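Local coordinates for protein extracellular invertase (Aspergillus kawachii, PDB 5XH8) that probably cleaves sucrose as a family GH32 beta-fructofuranosidase and, with high transfructosylation activity, passes fructosyl units on to build fructooligosaccharides such as 1-kestose, at residues I86-I91 with V95-G100; L121-S126 with G132-S137. All coordinates share one frame; numbering follows the deposited sequence.

In the fold
Both contacts belong to one blade of the beta-propeller, the antiparallel four-stranded sheet ordered 96-103, 112-118, 134-140, 149-150. Contact 1 comes first along the chain and lays the loop before strand 96-103 against the start of that strand. Contact 2 follows, setting the loop that leaves strand 112-118 against the start of strand 134-140. Their centres are 12 Å apart, on the same side of the chain's centre, and they meet directly: V95 CG1 lies 3.3 Å from L121 CD1, and the ring atom F98 CE2 lies 4.0 Å from I123 CD1. Strand 96-103 and the 121-126 loop are thus packed as neighbours within the GH32 N-terminal domain.

Contact 1: residues I86-I91 with V95-G100; sequences IVPGGI and VAVFDG
P88 and V97 carry this contact, where the loop leading into a beta-propeller blade folds back over the first strand of that blade, 96-103. From I86 to P88 the loop runs nearly antiparallel to V95-V97, with end-to-end directions 158° apart. The approach is close, P88 CA to A96 CA being 4.9 Å, yet the two backbones are not hydrogen-bonded to each other. Packing alone joins them, and 208 Å² is buried in total.

V97 can be followed outward. Its CB points at the loop and splits into two methyl groups with different tasks. CG1, set anti to the backbone N (chi1 169°), reaches toward the buried I86, whose CG2 is 4.3 Å from it. CG2, beside the backbone N, lies over the face of the peptide group linking V87 to P88: it is 3.5 Å from V87 C and 3.4 Å from P88 N. The same methyl also meets the proline ring, 3.9 Å from P88 CD, and the two side chains cross at about a right angle.

One residue earlier on the strand the partner is backbone instead of side chain, because the CB of A96 turns away from the loop and leaves its main chain facing the ring. V95 and A96 both pair with V118 of strand 112-118, forming a classic beta bulge at the start of the strand. Elsewhere the loop is held by other parts of the chain: I86 makes a backbone hydrogen bond with I65, and V87 O accepts a hydrogen bond from the side-chain amine K150 NZ. On the far rim of the proline ring, P88 CB rests 3.7 Å from A96 CA and 4.0 Å from V95 O.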
loop_
_atom_site.group_PDB
_atom_site.type_symbol
_atom_site.label_atom_id
_atom_site.label_comp_id
_atom_site.label_asym_id
_atom_site.label_seq_id
_atom_site.Cartn_x
_atom_site.Cartn_y
_atom_site.Cartn_z
ATOM N N ILE A 86 -17.993 -9.838 -4.294
ATOM C CA ILE A 86 -17.070 -8.813 -3.824
ATOM C C ILE A 86 -17.120 -7.653 -4.826
ATOM O O ILE A 86 -17.170 -7.896 -6.029
ATOM C CB ILE A 86 -15.627 -9.359 -3.618
ATOM C CG1 ILE A 86 -14.703 -8.306 -2.994
ATOM C CG2 ILE A 86 -15.027 -9.933 -4.900
ATOM C CD1 ILE A 86 -13.347 -8.873 -2.573
ATOM N N VAL A 87 -17.090 -6.419 -4.309
ATOM C CA VAL A 87 -17.202 -5.221 -5.113
ATOM C C VAL A 87 -16.111 -4.245 -4.718
ATOM O O VAL A 87 -15.624 -4.295 -3.592
ATOM C CB VAL A 87 -18.605 -4.547 -4.972
ATOM C CG1 VAL A 87 -19.703 -5.433 -5.564
ATOM C CG2 VAL A 87 -18.952 -4.194 -3.527
ATOM N N PRO A 88 -15.767 -3.308 -5.620
ATOM C CA PRO A 88 -14.825 -2.240 -5.271
ATOM C C PRO A 88 -15.406 -1.228 -4.290
ATOM O O PRO A 88 -16.592 -1.292 -3.985
ATOM C CB PRO A 88 -14.545 -1.572 -6.625
ATOM C CG PRO A 88 -15.782 -1.818 -7.423
ATOM C CD PRO A 88 -16.289 -3.165 -6.994
ATOM N N GLY A 89 -14.583 -0.295 -3.826
ATOM C CA GLY A 89 -15.025 0.754 -2.902
ATOM C C GLY A 89 -14.485 0.580 -1.485
ATOM O O GLY A 89 -14.813 1.357 -0.633
ATOM N N GLY A 90 -13.647 -0.424 -1.234
ATOM C CA GLY A 90 -12.960 -0.555 0.066
ATOM C C GLY A 90 -11.766 0.375 0.180
ATOM O O GLY A 90 -11.428 1.115 -0.753
ATOM N N ILE A 91 -11.080 0.264 1.306
ATOM C CA ILE A 91 -9.877 1.017 1.565
ATOM C C ILE A 91 -8.750 0.624 0.573
ATOM O O ILE A 91 -7.999 1.496 0.068
ATOM C CB ILE A 91 -9.414 0.800 3.018
ATOM C CG1 ILE A 91 -10.475 1.318 4.028
ATOM C CG2 ILE A 91 -8.051 1.423 3.265
ATOM C CD1 ILE A 91 -10.584 2.817 4.134
ATOM N N VAL A 95 -11.018 1.899 -6.371
ATOM C CA VAL A 95 -11.325 2.121 -7.784
ATOM C C VAL A 95 -11.845 0.848 -8.458
ATOM O O VAL A 95 -12.827 0.915 -9.180
ATOM C CB VAL A 95 -10.101 2.728 -8.513
ATOM C CG1 VAL A 95 -10.290 2.748 -10.020
ATOM C CG2 VAL A 95 -9.856 4.134 -7.981
ATOM N N ALA A 96 -11.207 -0.302 -8.241
ATOM C CA ALA A 96 -11.629 -1.513 -8.942
ATOM C C ALA A 96 -11.202 -2.784 -8.231
ATOM O O ALA A 96 -10.241 -2.782 -7.425
ATOM C CB ALA A 96 -11.091 -1.503 -10.379
ATOM N N VAL A 97 -11.935 -3.851 -8.537
ATOM C CA VAL A 97 -11.584 -5.197 -8.154
ATOM C C VAL A 97 -11.165 -5.908 -9.429
ATOM O O VAL A 97 -11.973 -6.052 -10.364
ATOM C CB VAL A 97 -12.773 -5.945 -7.541
ATOM C CG1 VAL A 97 -12.472 -7.453 -7.397
ATOM C CG2 VAL A 97 -13.134 -5.339 -6.198
ATOM N N PHE A 98 -9.910 -6.347 -9.463
ATOM C CA PHE A 98 -9.377 -7.133 -10.580
ATOM C C PHE A 98 -9.359 -8.621 -10.186
ATOM O O PHE A 98 -9.884 -9.014 -9.134
ATOM C CB PHE A 98 -7.996 -6.588 -10.985
ATOM C CG PHE A 98 -8.014 -5.371 -11.913
ATOM C CD1 PHE A 98 -9.200 -4.671 -12.253
ATOM C CD2 PHE A 98 -6.810 -4.893 -12.418
ATOM C CE1 PHE A 98 -9.144 -3.550 -13.081
ATOM C CE2 PHE A 98 -6.766 -3.772 -13.248
ATOM C CZ PHE A 98 -7.927 -3.112 -13.593
ATOM N N ASP A 99 -8.793 -9.461 -11.044
ATOM C CA ASP A 99 -8.877 -10.902 -10.875
ATOM C C ASP A 99 -8.211 -11.368 -9.575
ATOM O O ASP A 99 -7.261 -10.758 -9.105
ATOM C CB ASP A 99 -8.173 -11.631 -12.044
ATOM C CG ASP A 99 -8.875 -11.452 -13.389
ATOM O OD1 ASP A 99 -10.099 -11.187 -13.391
ATOM O OD2 ASP A 99 -8.192 -11.593 -14.436
ATOM N N GLY A 100 -8.698 -12.485 -9.054
ATOM C CA GLY A 100 -8.069 -13.174 -7.952
ATOM C C GLY A 100 -8.337 -14.663 -8.035
ATOM O O GLY A 100 -9.144 -15.125 -8.882
#

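Contact 2: residues L121-S126 with G132-S137; sequences LPIHWS and GSETQS
I123 sits on an extended piece of backbone, entered through the cis peptide between L121 and P122, and faces S133 and E134 across a gap too wide for backbone pairing. Its CA is 7.4 Å from S133 CA and 8.7 Å from E134 CA. Side chains bridge that distance, burying 146 Å², and those of I123 and E134 come from opposite directions.

Three carbons of I123 do the touching. A chi1 of -58° sets CG1 beside the backbone N and leaves CG2 anti to it; CG2 approaches a face of the E134 carboxylate, with OE2 3.7 Å away. CD1 is on the same side but displaced past the rim between CG and OE2, touching the aliphatic part of the glutamate, 3.7 Å from E134 CG. CG1 meets S133 instead, 3.9 Å from its OG.

In the propeller blade this is the long connection between antiparallel neighbours 112-118 and 134-140, with I123 folded back over the start of the second strand. The charge of E134 is answered outside these two segments: OE2 forms a salt bridge with R170, whose side chain I123 also touches and which lies in the Arg-Asp-Pro sequence signature of GH32 enzymes, while OE1 is hydrogen-bonded to Y129 OH and F169 N. These several bonds would fix the rotation of the carboxylate under its apolar cover.

S133 OG is hydrogen-bonded to T130 O. A water also donates to S133 OG at 3.0 Å and makes a weak second bond to P122 O, 3.4 Å away. Further along, H124 ND1 and S126 OG share a 2.7 Å hydrogen bond.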
loop_
_atom_site.group_PDB
_atom_site.type_symbol
_atom_site.label_atom_id
_atom_site.label_comp_id
_atom_site.label_asym_id
_atom_site.label_seq_id
_atom_site.Cartn_x
_atom_site.Cartn_y
_atom_site.Cartn_z
ATOM N N LEU A 121 -6.273 4.415 -11.780
ATOM C CA LEU A 121 -6.457 4.125 -13.199
ATOM C C LEU A 121 -6.023 5.398 -13.978
ATOM O O LEU A 121 -6.040 6.479 -13.416
ATOM C CB LEU A 121 -7.926 3.805 -13.480
ATOM C CG LEU A 121 -8.462 2.444 -13.041
ATOM C CD1 LEU A 121 -9.964 2.361 -13.313
ATOM C CD2 LEU A 121 -7.754 1.309 -13.775
ATOM N N PRO A 122 -5.602 5.288 -15.238
ATOM C CA PRO A 122 -5.583 4.034 -16.030
ATOM C C PRO A 122 -4.367 3.161 -15.762
ATOM O O PRO A 122 -3.379 3.623 -15.225
ATOM C CB PRO A 122 -5.528 4.551 -17.476
ATOM C CG PRO A 122 -4.788 5.835 -17.374
ATOM C CD PRO A 122 -5.221 6.461 -16.052
ATOM N N ILE A 123 -4.444 1.903 -16.179
ATOM C CA ILE A 123 -3.339 0.975 -16.076
ATOM C C ILE A 123 -3.223 0.320 -17.446
ATOM O O ILE A 123 -4.198 -0.272 -17.942
ATOM C CB ILE A 123 -3.625 -0.125 -15.011
ATOM C CG1 ILE A 123 -3.899 0.485 -13.616
ATOM C CG2 ILE A 123 -2.498 -1.146 -14.966
ATOM C CD1 ILE A 123 -4.623 -0.480 -12.704
ATOM N N HIS A 124 -2.044 0.420 -18.055
ATOM C CA HIS A 124 -1.788 -0.264 -19.331
ATOM C C HIS A 124 -0.292 -0.422 -19.587
ATOM O O HIS A 124 0.489 0.435 -19.226
ATOM C CB HIS A 124 -2.462 0.464 -20.501
ATOM C CG HIS A 124 -2.633 -0.387 -21.715
ATOM N ND1 HIS A 124 -1.821 -0.271 -22.822
ATOM C CD2 HIS A 124 -3.500 -1.391 -21.986
ATOM C CE1 HIS A 124 -2.196 -1.147 -23.736
ATOM N NE2 HIS A 124 -3.209 -1.844 -23.253
ATOM N N TRP A 125 0.084 -1.525 -20.214
ATOM C CA TRP A 125 1.479 -1.815 -20.512
ATOM C C TRP A 125 2.177 -0.723 -21.341
ATOM O O TRP A 125 3.374 -0.522 -21.190
ATOM C CB TRP A 125 1.635 -3.195 -21.196
ATOM C CG TRP A 125 0.979 -3.306 -22.537
ATOM C CD1 TRP A 125 -0.243 -3.847 -22.802
ATOM C CD2 TRP A 125 1.510 -2.895 -23.794
ATOM N NE1 TRP A 125 -0.522 -3.780 -24.134
ATOM C CE2 TRP A 125 0.534 -3.197 -24.776
ATOM C CE3 TRP A 125 2.702 -2.273 -24.193
ATOM C CZ2 TRP A 125 0.716 -2.900 -26.134
ATOM C CZ3 TRP A 125 2.883 -1.981 -25.552
ATOM C CH2 TRP A 125 1.887 -2.288 -26.498
ATOM N N SER A 126 1.409 -0.042 -22.192
ATOM C CA SER A 126 1.922 0.959 -23.121
ATOM C C SER A 126 2.177 2.336 -22.531
ATOM O O SER A 126 2.702 3.173 -23.228
ATOM C CB SER A 126 0.956 1.131 -24.294
ATOM O OG SER A 126 -0.272 1.713 -23.894
ATOM N N GLY A 132 1.653 1.886 -6.959
ATOM C CA GLY A 132 0.548 1.479 -6.102
ATOM C C GLY A 132 -0.800 1.311 -6.796
ATOM O O GLY A 132 -1.799 1.105 -6.120
ATOM N N SER A 133 -0.866 1.370 -8.132
ATOM C CA SER A 133 -2.157 1.175 -8.800
ATOM C C SER A 133 -2.761 -0.251 -8.551
ATOM O O SER A 133 -3.982 -0.388 -8.414
ATOM C CB SER A 133 -2.100 1.580 -10.288
ATOM O OG SER A 133 -1.125 0.871 -10.964
ATOM N N GLU A 134 -1.902 -1.265 -8.419
ATOM C CA GLU A 134 -2.305 -2.639 -8.215
ATOM C C GLU A 134 -1.601 -3.242 -6.979
ATOM O O GLU A 134 -0.361 -3.325 -6.921
ATOM C CB GLU A 134 -2.001 -3.467 -9.462
ATOM C CG GLU A 134 -2.676 -2.957 -10.739
ATOM C CD GLU A 134 -2.120 -3.609 -11.981
ATOM O OE1 GLU A 134 -0.864 -3.634 -12.112
ATOM O OE2 GLU A 134 -2.928 -4.106 -12.809
ATOM N N THR A 135 -2.399 -3.629 -5.992
ATOM C CA THR A 135 -1.916 -4.344 -4.816
ATOM C C THR A 135 -2.654 -5.676 -4.763
ATOM O O THR A 135 -3.620 -5.901 -5.505
ATOM C CB THR A 135 -2.144 -3.543 -3.534
ATOM O OG1 THR A 135 -3.535 -3.268 -3.363
ATOM C CG2 THR A 135 -1.405 -2.204 -3.580
ATOM N N GLN A 136 -2.177 -6.585 -3.925
ATOM C CA GLN A 136 -2.855 -7.875 -3.762
ATOM C C GLN A 136 -3.368 -7.970 -2.328
ATOM O O GLN A 136 -2.580 -7.809 -1.369
ATOM C CB GLN A 136 -1.950 -9.055 -4.131
ATOM C CG GLN A 136 -0.930 -8.769 -5.234
ATOM C CD GLN A 136 -1.565 -8.330 -6.536
ATOM O OE1 GLN A 136 -2.650 -8.792 -6.910
ATOM N NE2 GLN A 136 -0.880 -7.442 -7.249
ATOM N N SER A 137 -4.678 -8.218 -2.195
ATOM C CA SER A 137 -5.393 -8.189 -0.923
ATOM C C SER A 137 -6.102 -9.494 -0.685
ATOM O O SER A 137 -6.315 -10.281 -1.629
ATOM C CB SER A 137 -6.397 -7.030 -0.900
ATOM O OG SER A 137 -5.714 -5.783 -0.886
HETATM O O HOH W 1 -0.722 2.216 -13.573
#